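Local coordinates for putative glucarate dehydratase (Pseudomonas fluorescens, PDB 4IT1), which probably dehydrates D-glucarate to 5-dehydro-4-deoxy-D-glucarate as a magnesium-dependent member of the enolase superfamily, at residues 31-36 and 414-418; 378-383 and 405-411. All blocks are in the same frame, centred on the assembly; numbering follows the deposited sequence.

How the interactions relate
Both interactions use helix 408-421. In interaction 2 the loop 378-383 meets the start of this helix and the turn leading into it. In interaction 1 the middle of the same helix lies across residues 31-36, part of strand 25-36, an outer strand of the N-terminal antiparallel sheet. The centres of the two contacts are about 11 Å apart. Glu-379 joins them: its OE2 forms a salt bridge with Arg-36 NH1 at 3.1 Å and probably a hydrogen bond with Gln-417 NE2 at 3.1 Å. Leu-414 CD2 also packs on Glu-379 CG. Neither contact reaches the magnesium site of Asp-243, Glu-268 and Asn-291. Interaction 1 joins the helix to the N-terminal sheet, while interaction 2 joins the loop to the helix start.

Interaction 1 (31-36 and 414-418); sequences TPIAFR and LHDQY
Tyr-418 carries CG anti to its own backbone N (chi1 169°), which sends the ring back along the strand, where one face lies against Pro-32. Gln-417 has a similar first torsion (chi1 -160°), and its extended chain carries the amide to Ala-34. The proline contact is a CH-pi interaction: Pro-32 CB sits 3.5 Å from the centroid of the Tyr-418 ring, almost on the ring normal. Ala-34 CB packs on Tyr-418 CA. With an alanine in place of Tyr-418, Pro-32 CB would probably lose its aromatic cover and Arg-424 its cation-pi partner. Two hydrogen bonds tie the backbone of Ala-34 to the helix. Ala-34 N gives to Leu-414 O at 3.1 Å. Tyr-418 N reaches the same oxygen from the opposite face of its carbonyl plane, so a helical acceptor also serves the strand. Gln-417 NE2 gives to Ala-34 O at 3.0 Å, with a bent N-H...O angle of 133°. Thr-31 CG2 meets the edge of the His-415 ring at ND1, 3.4 Å away. The helix segment runs nearly at right angles to the strand. This is a helix laid across the edge strand of the N-terminal capping-domain sheet, in a mandelate racemase/muconate lactonizing enzyme fold.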
# COMPACT_ATOMS: atom_id res chain seq x y z
N THR A 31 19.17 11.94 -18.84
CA THR A 31 20.28 12.86 -18.95
C THR A 31 21.20 12.78 -17.73
O THR A 31 20.83 13.20 -16.64
CB THR A 31 19.78 14.31 -19.15
OG1 THR A 31 18.95 14.37 -20.33
CG2 THR A 31 20.94 15.29 -19.30
N PRO A 32 22.41 12.20 -17.91
CA PRO A 32 23.40 12.12 -16.83
C PRO A 32 24.05 13.46 -16.49
O PRO A 32 24.27 14.27 -17.38
CB PRO A 32 24.45 11.15 -17.39
CG PRO A 32 24.23 11.12 -18.86
CD PRO A 32 22.77 11.38 -19.08
N ILE A 33 24.35 13.66 -15.21
CA ILE A 33 24.94 14.93 -14.72
C ILE A 33 25.92 14.72 -13.56
O ILE A 33 25.93 13.68 -12.90
CB ILE A 33 23.87 15.94 -14.24
CG1 ILE A 33 23.00 15.35 -13.12
CG2 ILE A 33 23.00 16.44 -15.39
CD1 ILE A 33 22.70 16.33 -12.01
N ALA A 34 26.74 15.74 -13.30
CA ALA A 34 27.63 15.70 -12.15
C ALA A 34 27.70 17.05 -11.46
O ALA A 34 27.67 18.09 -12.12
CB ALA A 34 29.02 15.23 -12.55
N PHE A 35 27.81 17.02 -10.14
CA PHE A 35 27.86 18.25 -9.37
C PHE A 35 28.96 18.19 -8.33
O PHE A 35 29.29 17.11 -7.84
CB PHE A 35 26.50 18.57 -8.72
CG PHE A 35 25.80 17.37 -8.15
CD1 PHE A 35 26.15 16.86 -6.90
CD2 PHE A 35 24.76 16.76 -8.85
CE1 PHE A 35 25.49 15.76 -6.37
CE2 PHE A 35 24.10 15.66 -8.33
CZ PHE A 35 24.47 15.16 -7.08
N ARG A 36 29.52 19.35 -8.01
CA ARG A 36 30.59 19.43 -7.02
C ARG A 36 30.11 18.81 -5.71
O ARG A 36 28.99 19.05 -5.26
CB ARG A 36 31.06 20.87 -6.81
CG ARG A 36 31.37 21.61 -8.12
CD ARG A 36 32.38 22.75 -7.95
NE ARG A 36 31.99 23.78 -6.98
CZ ARG A 36 31.02 24.68 -7.16
NH1 ARG A 36 30.28 24.67 -8.27
NH2 ARG A 36 30.77 25.58 -6.22
N LEU A 414 25.55 20.88 -16.54
CA LEU A 414 25.93 19.82 -15.61
C LEU A 414 26.08 18.45 -16.29
O LEU A 414 26.79 17.58 -15.78
CB LEU A 414 24.98 19.78 -14.40
CG LEU A 414 25.03 20.99 -13.44
CD1 LEU A 414 23.97 20.88 -12.35
CD2 LEU A 414 26.41 21.22 -12.82
N HIS A 415 25.45 18.28 -17.45
CA HIS A 415 25.71 17.14 -18.34
C HIS A 415 27.14 17.20 -18.89
O HIS A 415 27.78 16.16 -19.05
CB HIS A 415 24.70 17.13 -19.49
CG HIS A 415 24.93 16.04 -20.49
ND1 HIS A 415 24.10 14.94 -20.61
CD2 HIS A 415 25.89 15.88 -21.43
CE1 HIS A 415 24.54 14.16 -21.57
NE2 HIS A 415 25.63 14.70 -22.09
N ASP A 416 27.63 18.41 -19.17
CA ASP A 416 29.00 18.60 -19.64
C ASP A 416 30.00 18.30 -18.53
O ASP A 416 31.04 17.69 -18.77
CB ASP A 416 29.21 20.03 -20.16
CG ASP A 416 28.40 20.33 -21.41
OD1 ASP A 416 27.96 19.38 -22.09
OD2 ASP A 416 28.19 21.53 -21.71
N GLN A 417 29.67 18.72 -17.30
CA GLN A 417 30.53 18.46 -16.15
C GLN A 417 30.58 16.96 -15.85
O GLN A 417 31.55 16.46 -15.28
CB GLN A 417 30.10 19.25 -14.91
CG GLN A 417 31.21 19.40 -13.87
CD GLN A 417 30.87 20.34 -12.71
OE1 GLN A 417 31.75 21.01 -12.18
NE2 GLN A 417 29.60 20.38 -12.31
N TYR A 418 29.52 16.26 -16.24
CA TYR A 418 29.49 14.81 -16.18
C TYR A 418 30.53 14.23 -17.12
O TYR A 418 31.37 13.42 -16.72
CB TYR A 418 28.10 14.28 -16.52
CG TYR A 418 28.02 12.79 -16.73
CD1 TYR A 418 27.95 11.91 -15.64
CD2 TYR A 418 27.99 12.24 -18.02
CE1 TYR A 418 27.88 10.54 -15.83
CE2 TYR A 418 27.92 10.87 -18.22
CZ TYR A 418 27.86 10.02 -17.12
OH TYR A 418 27.78 8.67 -17.30

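Interaction 2 (378-383 and 405-411); sequences DEEVIK and ELDHDQL
Gln-410 NE2 gives hydrogen bonds to two carbonyls of the loop, Asp-378 O and Glu-380 O, both at 2.8 Å. The bond to Glu-380 O is nearly straight (174°) and lies in both the amide plane and the carbonyl plane. The one to Asp-378 O is more bent, at 137°. The chain of Gln-410 folds at chi2 (-74°), which brings NE2 to the two carbonyl oxygens. Its OE1 accepts from Lys-413 NZ. A single beta bridge pairs Ile-382 with Leu-406. Here Asp-407 N gives to Val-381 O at 2.9 Å, and Lys-383 N gives to Glu-405 O at 3.0 Å. Val-381 N gives to Glu-380 OE2, reaching the anti side of that oxygen from a little out of the carboxylate plane, while OE1 accepts from Tyr-372 OH and Gly-348 N. Asp-407 is the N-cap of the helix; its OD1 accepts weakly from Asp-409 N and Gln-410 N. Beside these polar bonds, Val-381 CG2 lies 3.8 Å from Leu-406 CD2. Lys-383 NZ stays 4.5 Å from Glu-405 OE1, too far for a salt bridge. Across the contact the hydrogen bonds all run from an amide N-H to a backbone carbonyl; charge pairing between the segments probably adds little.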
# COMPACT_ATOMS: atom_id res chain seq x y z
N ASP A 378 24.97 27.21 -7.21
CA ASP A 378 24.88 27.40 -8.66
C ASP A 378 24.57 26.14 -9.47
O ASP A 378 24.47 26.19 -10.70
CB ASP A 378 26.17 28.06 -9.19
CG ASP A 378 27.42 27.28 -8.81
OD1 ASP A 378 27.71 27.16 -7.59
OD2 ASP A 378 28.12 26.81 -9.73
N GLU A 379 24.41 25.01 -8.79
CA GLU A 379 24.36 23.72 -9.48
C GLU A 379 23.05 22.94 -9.29
O GLU A 379 23.04 21.85 -8.72
CB GLU A 379 25.58 22.86 -9.13
CG GLU A 379 26.87 23.38 -9.75
CD GLU A 379 28.07 22.47 -9.55
OE1 GLU A 379 28.03 21.61 -8.65
OE2 GLU A 379 29.06 22.63 -10.29
N GLU A 380 21.97 23.53 -9.79
CA GLU A 380 20.66 22.88 -9.87
C GLU A 380 20.23 22.76 -11.32
O GLU A 380 20.79 23.43 -12.19
CB GLU A 380 19.62 23.69 -9.09
CG GLU A 380 19.27 23.13 -7.71
CD GLU A 380 18.36 21.91 -7.76
OE1 GLU A 380 18.16 21.29 -6.70
OE2 GLU A 380 17.85 21.55 -8.85
N VAL A 381 19.24 21.92 -11.59
CA VAL A 381 18.69 21.79 -12.95
C VAL A 381 17.27 22.36 -13.06
O VAL A 381 16.55 22.08 -14.03
CB VAL A 381 18.71 20.33 -13.45
CG1 VAL A 381 20.14 19.83 -13.59
CG2 VAL A 381 17.88 19.42 -12.54
N ILE A 382 16.88 23.15 -12.06
CA ILE A 382 15.55 23.75 -12.04
C ILE A 382 15.60 25.28 -12.05
O ILE A 382 16.54 25.89 -11.52
CB ILE A 382 14.70 23.25 -10.85
CG1 ILE A 382 15.44 23.45 -9.52
CG2 ILE A 382 14.30 21.79 -11.05
CD1 ILE A 382 14.59 23.23 -8.29
N LYS A 383 14.59 25.89 -12.67
CA LYS A 383 14.43 27.34 -12.67
C LYS A 383 14.29 27.84 -11.23
O LYS A 383 13.58 27.25 -10.42
CB LYS A 383 13.20 27.75 -13.49
CG LYS A 383 13.39 27.62 -14.99
CD LYS A 383 12.37 28.46 -15.75
CE LYS A 383 12.60 28.38 -17.25
NZ LYS A 383 12.41 27.01 -17.78
N GLU A 405 10.21 23.15 -12.90
CA GLU A 405 10.52 23.21 -14.33
C GLU A 405 12.02 23.12 -14.61
O GLU A 405 12.83 23.76 -13.92
CB GLU A 405 9.90 24.47 -14.96
CG GLU A 405 8.40 24.34 -15.22
CD GLU A 405 7.74 25.63 -15.68
OE1 GLU A 405 8.41 26.69 -15.72
OE2 GLU A 405 6.54 25.59 -16.00
N LEU A 406 12.37 22.32 -15.61
CA LEU A 406 13.77 22.12 -15.99
C LEU A 406 14.40 23.34 -16.63
O LEU A 406 13.91 23.85 -17.64
CB LEU A 406 13.91 20.94 -16.95
CG LEU A 406 14.16 19.54 -16.39
CD1 LEU A 406 14.40 18.58 -17.55
CD2 LEU A 406 15.34 19.51 -15.43
N ASP A 407 15.48 23.82 -16.03
CA ASP A 407 16.34 24.82 -16.65
C ASP A 407 17.28 24.08 -17.61
O ASP A 407 18.32 23.56 -17.20
CB ASP A 407 17.13 25.58 -15.57
CG ASP A 407 17.92 26.76 -16.13
OD1 ASP A 407 18.15 26.84 -17.35
OD2 ASP A 407 18.32 27.62 -15.32
N HIS A 408 16.89 24.04 -18.89
CA HIS A 408 17.63 23.29 -19.91
C HIS A 408 19.06 23.78 -20.13
O HIS A 408 19.90 23.03 -20.64
CB HIS A 408 16.86 23.31 -21.23
CG HIS A 408 15.75 22.31 -21.30
ND1 HIS A 408 14.67 22.35 -20.45
CD2 HIS A 408 15.54 21.26 -22.13
CE1 HIS A 408 13.84 21.36 -20.74
NE2 HIS A 408 14.35 20.69 -21.76
N ASP A 409 19.32 25.02 -19.75
CA ASP A 409 20.67 25.59 -19.80
C ASP A 409 21.55 25.02 -18.69
O ASP A 409 22.66 24.57 -18.94
CB ASP A 409 20.64 27.12 -19.71
CG ASP A 409 20.11 27.78 -20.98
OD1 ASP A 409 19.60 27.07 -21.88
OD2 ASP A 409 20.21 29.02 -21.08
N GLN A 410 21.03 25.05 -17.46
CA GLN A 410 21.71 24.43 -16.31
C GLN A 410 21.86 22.93 -16.52
O GLN A 410 22.88 22.35 -16.12
CB GLN A 410 20.94 24.71 -15.02
CG GLN A 410 21.21 26.07 -14.40
CD GLN A 410 22.57 26.17 -13.72
OE1 GLN A 410 23.36 27.05 -14.05
NE2 GLN A 410 22.83 25.28 -12.77
N LEU A 411 20.86 22.31 -17.15
CA LEU A 411 20.89 20.89 -17.50
C LEU A 411 22.08 20.55 -18.40
O LEU A 411 22.94 19.75 -18.02
CB LEU A 411 19.58 20.46 -18.17
CG LEU A 411 19.45 18.98 -18.56
CD1 LEU A 411 19.29 18.10 -17.32
CD2 LEU A 411 18.30 18.75 -19.53